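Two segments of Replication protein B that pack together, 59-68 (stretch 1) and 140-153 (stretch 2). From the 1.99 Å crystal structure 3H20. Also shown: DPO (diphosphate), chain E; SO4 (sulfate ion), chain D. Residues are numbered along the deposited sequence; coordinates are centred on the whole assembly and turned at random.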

# COMPACT_ATOMS: atom_id res chain seq x y z
N ASN A 59 0.51 -5.68 -28.55
CA ASN A 59 1.10 -5.36 -27.24
C ASN A 59 1.29 -3.85 -26.99
O ASN A 59 1.79 -3.13 -27.86
CB ASN A 59 2.46 -6.07 -27.08
CG ASN A 59 2.34 -7.59 -27.01
OD1 ASN A 59 2.13 -8.16 -25.93
ND2 ASN A 59 2.46 -8.25 -28.15
N ASP A 60 0.90 -3.38 -25.79
CA ASP A 60 1.29 -2.04 -25.34
C ASP A 60 2.70 -2.06 -24.75
O ASP A 60 3.14 -3.09 -24.20
CB ASP A 60 0.28 -1.49 -24.32
CG ASP A 60 -1.07 -1.17 -24.94
OD1 ASP A 60 -1.16 -0.16 -25.68
OD2 ASP A 60 -2.03 -1.90 -24.67
N VAL A 61 3.42 -0.95 -24.91
CA VAL A 61 4.82 -0.83 -24.50
C VAL A 61 4.96 0.23 -23.40
O VAL A 61 4.60 1.41 -23.59
CB VAL A 61 5.75 -0.47 -25.70
CG1 VAL A 61 7.24 -0.51 -25.29
CG2 VAL A 61 5.49 -1.40 -26.90
N TYR A 62 5.50 -0.19 -22.26
CA TYR A 62 5.58 0.62 -21.05
C TYR A 62 7.02 0.80 -20.60
O TYR A 62 7.91 0.01 -20.96
CB TYR A 62 4.78 -0.03 -19.92
CG TYR A 62 3.30 -0.20 -20.18
CD1 TYR A 62 2.40 0.82 -19.89
CD2 TYR A 62 2.81 -1.38 -20.72
CE1 TYR A 62 1.02 0.66 -20.12
CE2 TYR A 62 1.45 -1.55 -20.96
CZ TYR A 62 0.56 -0.53 -20.65
OH TYR A 62 -0.78 -0.71 -20.90
N ILE A 63 7.26 1.84 -19.79
CA ILE A 63 8.63 2.19 -19.37
C ILE A 63 8.64 2.83 -17.98
O ILE A 63 7.70 3.56 -17.60
CB ILE A 63 9.39 3.09 -20.42
CG1 ILE A 63 10.87 3.26 -20.04
CG2 ILE A 63 8.72 4.49 -20.57
CD1 ILE A 63 11.70 4.03 -21.06
N ARG A 64 9.67 2.50 -17.21
CA ARG A 64 9.94 3.15 -15.93
C ARG A 64 11.44 3.00 -15.65
O ARG A 64 12.09 2.13 -16.24
CB ARG A 64 9.12 2.53 -14.79
CG ARG A 64 9.45 1.06 -14.49
CD ARG A 64 8.54 0.45 -13.42
NE ARG A 64 8.88 -0.96 -13.20
CZ ARG A 64 8.10 -1.87 -12.64
NH1 ARG A 64 6.89 -1.56 -12.19
NH2 ARG A 64 8.53 -3.13 -12.52
N PRO A 65 11.99 3.85 -14.75
CA PRO A 65 13.36 3.61 -14.30
C PRO A 65 13.49 2.23 -13.65
O PRO A 65 12.53 1.74 -13.03
CB PRO A 65 13.59 4.73 -13.27
CG PRO A 65 12.62 5.83 -13.68
CD PRO A 65 11.40 5.06 -14.14
N ALA A 66 14.64 1.60 -13.83
CA ALA A 66 14.89 0.29 -13.24
C ALA A 66 14.86 0.37 -11.72
O ALA A 66 15.13 1.43 -11.15
CB ALA A 66 16.21 -0.29 -13.73
N GLU A 67 14.55 -0.75 -11.06
CA GLU A 67 14.60 -0.84 -9.61
C GLU A 67 16.03 -0.63 -9.12
O GLU A 67 16.97 -1.19 -9.69
CB GLU A 67 14.08 -2.20 -9.14
N GLN A 68 16.20 0.16 -8.07
CA GLN A 68 17.53 0.52 -7.56
C GLN A 68 18.39 1.36 -8.53
O GLN A 68 19.61 1.45 -8.38
CB GLN A 68 18.30 -0.72 -7.06
N SER A 140 5.85 4.64 -6.43
CA SER A 140 7.25 4.83 -6.84
C SER A 140 7.71 3.90 -7.97
O SER A 140 8.80 4.08 -8.52
CB SER A 140 8.17 4.67 -5.63
OG SER A 140 8.07 3.36 -5.10
N ARG A 141 6.87 2.91 -8.30
CA ARG A 141 7.23 1.92 -9.32
C ARG A 141 6.20 1.78 -10.46
O ARG A 141 6.11 0.73 -11.10
CB ARG A 141 7.47 0.56 -8.66
CG ARG A 141 8.71 0.50 -7.76
CD ARG A 141 9.99 0.40 -8.60
NE ARG A 141 10.20 -0.95 -9.13
CZ ARG A 141 10.81 -1.22 -10.28
NH1 ARG A 141 11.26 -0.23 -11.04
NH2 ARG A 141 10.96 -2.48 -10.68
N HIS A 142 5.43 2.83 -10.72
CA HIS A 142 4.37 2.70 -11.72
C HIS A 142 4.91 2.89 -13.13
O HIS A 142 5.78 3.73 -13.36
CB HIS A 142 3.22 3.67 -11.47
CG HIS A 142 1.94 3.26 -12.13
ND1 HIS A 142 1.07 2.36 -11.56
CD2 HIS A 142 1.41 3.59 -13.33
CE1 HIS A 142 0.04 2.17 -12.37
NE2 HIS A 142 0.23 2.91 -13.45
N TYR A 143 4.39 2.08 -14.05
CA TYR A 143 4.79 2.15 -15.46
C TYR A 143 4.11 3.34 -16.14
O TYR A 143 2.91 3.57 -15.96
CB TYR A 143 4.38 0.85 -16.18
CG TYR A 143 5.45 -0.22 -16.25
CD1 TYR A 143 6.68 0.02 -16.86
CD2 TYR A 143 5.21 -1.50 -15.75
CE1 TYR A 143 7.65 -0.97 -16.95
CE2 TYR A 143 6.18 -2.51 -15.84
CZ TYR A 143 7.40 -2.22 -16.44
OH TYR A 143 8.37 -3.21 -16.54
N GLY A 144 4.88 4.08 -16.93
CA GLY A 144 4.32 4.97 -17.93
C GLY A 144 4.42 4.40 -19.33
O GLY A 144 4.98 3.32 -19.54
N ARG A 145 3.87 5.13 -20.30
CA ARG A 145 3.94 4.72 -21.70
C ARG A 145 5.25 5.17 -22.34
O ARG A 145 5.75 6.26 -22.06
CB ARG A 145 2.75 5.28 -22.48
CG ARG A 145 1.41 4.72 -22.05
CD ARG A 145 1.29 3.24 -22.38
NE ARG A 145 -0.10 2.80 -22.45
CZ ARG A 145 -0.65 2.22 -23.52
NH1 ARG A 145 -1.92 1.85 -23.49
NH2 ARG A 145 0.08 2.01 -24.61
N LEU A 146 5.80 4.32 -23.21
CA LEU A 146 6.93 4.71 -24.04
C LEU A 146 6.47 5.26 -25.39
O LEU A 146 5.68 4.63 -26.09
CB LEU A 146 7.87 3.52 -24.26
CG LEU A 146 9.12 3.78 -25.09
CD1 LEU A 146 10.10 4.66 -24.32
CD2 LEU A 146 9.78 2.48 -25.51
N ALA A 147 6.96 6.45 -25.74
CA ALA A 147 6.56 7.11 -26.97
C ALA A 147 7.05 6.34 -28.19
O ALA A 147 8.06 5.64 -28.13
CB ALA A 147 7.08 8.54 -27.00
N GLY A 148 6.33 6.47 -29.30
CA GLY A 148 6.76 5.87 -30.58
C GLY A 148 5.99 4.62 -30.97
O GLY A 148 6.33 3.96 -31.97
N PHE A 149 4.96 4.30 -30.19
CA PHE A 149 4.18 3.06 -30.34
C PHE A 149 2.69 3.36 -30.33
O PHE A 149 2.25 4.39 -29.82
CB PHE A 149 4.55 2.06 -29.22
CG PHE A 149 5.99 1.65 -29.23
CD1 PHE A 149 6.44 0.67 -30.13
CD2 PHE A 149 6.91 2.27 -28.39
CE1 PHE A 149 7.79 0.31 -30.17
CE2 PHE A 149 8.26 1.91 -28.43
CZ PHE A 149 8.70 0.92 -29.32
N THR A 150 1.90 2.46 -30.91
CA THR A 150 0.45 2.61 -30.87
C THR A 150 -0.11 2.15 -29.52
O THR A 150 0.38 1.20 -28.93
CB THR A 150 -0.24 1.79 -31.97
OG1 THR A 150 0.22 0.43 -31.89
CG2 THR A 150 0.09 2.34 -33.34
N ASN A 151 -1.14 2.86 -29.05
CA ASN A 151 -1.92 2.49 -27.87
C ASN A 151 -2.94 1.44 -28.29
O ASN A 151 -3.90 1.74 -29.01
CB ASN A 151 -2.60 3.74 -27.28
CG ASN A 151 -3.27 3.49 -25.93
OD1 ASN A 151 -3.90 2.45 -25.71
ND2 ASN A 151 -3.16 4.46 -25.03
N ARG A 152 -2.72 0.20 -27.84
CA ARG A 152 -3.51 -0.96 -28.29
C ARG A 152 -4.70 -1.29 -27.39
O ARG A 152 -5.55 -2.12 -27.73
CB ARG A 152 -2.59 -2.18 -28.43
CG ARG A 152 -1.60 -2.10 -29.58
CD ARG A 152 -2.32 -2.34 -30.90
NE ARG A 152 -1.44 -2.09 -32.04
CZ ARG A 152 -1.85 -2.03 -33.30
NH1 ARG A 152 -3.13 -2.21 -33.60
NH2 ARG A 152 -0.97 -1.79 -34.27
N LYS A 153 -4.74 -0.63 -26.23
CA LYS A 153 -5.71 -0.91 -25.17
C LYS A 153 -7.10 -0.43 -25.56
O LYS A 153 -7.26 0.72 -25.96
CB LYS A 153 -5.25 -0.23 -23.88
CG LYS A 153 -5.68 -0.94 -22.61
CD LYS A 153 -5.04 -0.31 -21.39
CE LYS A 153 -5.61 -0.89 -20.09
NZ LYS A 153 -4.96 -0.29 -18.88
P1 DPO E . -2.68 2.20 -19.53
O1 DPO E . -3.84 2.52 -18.47
O2 DPO E . -2.43 0.71 -19.52
O3 DPO E . -1.53 3.14 -19.26
O4 DPO E . -3.37 2.58 -20.94
P2 DPO E . -4.08 4.01 -21.20
O5 DPO E . -5.29 4.02 -20.30
O6 DPO E . -3.00 5.02 -20.85
O7 DPO E . -4.43 3.98 -22.67
S SO4 D . 5.34 3.42 -2.88
O1 SO4 D . 4.78 2.07 -3.04
O2 SO4 D . 5.00 3.96 -1.56
O3 SO4 D . 6.80 3.36 -3.00
O4 SO4 D . 4.79 4.28 -3.90
O HOH W 1 2.02 1.08 -26.57
O HOH W 2 3.42 3.08 -25.41
O HOH W 3 10.87 2.61 -11.00

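Stretch 1 runs as a strand from Asn59 to Pro65. Stretch 2 lies antiparallel to it and forms a short strand at Gly144 and Arg145. Together they bury 1057 Å². Three backbone hydrogen bonds set the register. Ile63 N donates to Gly144 O at 2.7 Å, and Gly144 N donates to Ile63 O at 2.9 Å. Further along, Leu146 N donates to Val61 O at 3.2 Å, with an almost straight angle. Water 2 adds a bridge here, donating to both Val61 O and Leu146 O.

Arg64 is covered more than any other residue, by 128 Å². Its CA-to-CB bond points toward stretch 2, and chi1 is p with chi2 and chi3 both t, so the chain is extended. This lays its guanidinium flat on the Tyr143 ring, with centres 4.1 Å apart and planes 4° from parallel. The contact is both a stack and a cation-pi interaction. The aliphatic part joins in: Arg64 CD sits 4.0 Å from the centroid of the Tyr143 ring, over its face. Arginine suits this place because it offers methylene groups and a flat cation to the same ring. The tip also has a polar partner, since Arg64 NH1 donates to Arg141 O at 2.7 Å.

Arg141, covered by 118 Å², lies over the opposite face of the Arg64 guanidinium. Arg64 NH2 and Arg141 NH2 are 3.1 Å apart; both are donors of like charge, so this approach is not a hydrogen bond. Arg141 NH1 donates to water 3, which in turn donates to Pro65 O. The other face of the Arg141 guanidinium is covered by Glu67 CB. The rest of the Glu67 side chain is not modelled.

Tyr143, covered by 103 Å², also packs against the strand beside Arg64. Its CD1 lies 3.6 Å from Tyr62 CB. The ring thus combines an apolar contact with Tyr62 and a face that receives the cation.

Around Val61 and Ile63 the packing is apolar. Val61 points toward stretch 2 and places CG2 4.0 Å from the centroid of the Phe149 ring, over its face. Val61 CG1 is 3.9 Å from Leu146 CD2. Ile63 CD1 meets Leu146 CD1 at 3.7 Å. These branched side chains suit a buried site without polar groups of their own to satisfy.

Asp60 brings a buried charge, which stretch 2 answers. Its OD1 forms a salt bridge with Arg145 NH2 at 2.7 Å and accepts a hydrogen bond from Arg152 N at 2.7 Å. Arg145 starts out pointing away, but its end comes back to Asp60. Arg145 NH1 also donates to diphosphate O4 at 3.0 Å. Tyr62 OH donates to diphosphate O2 at 2.6 Å, and Lys153 NZ reaches the same oxygen at 2.8 Å. Both stretches therefore hold the ligand.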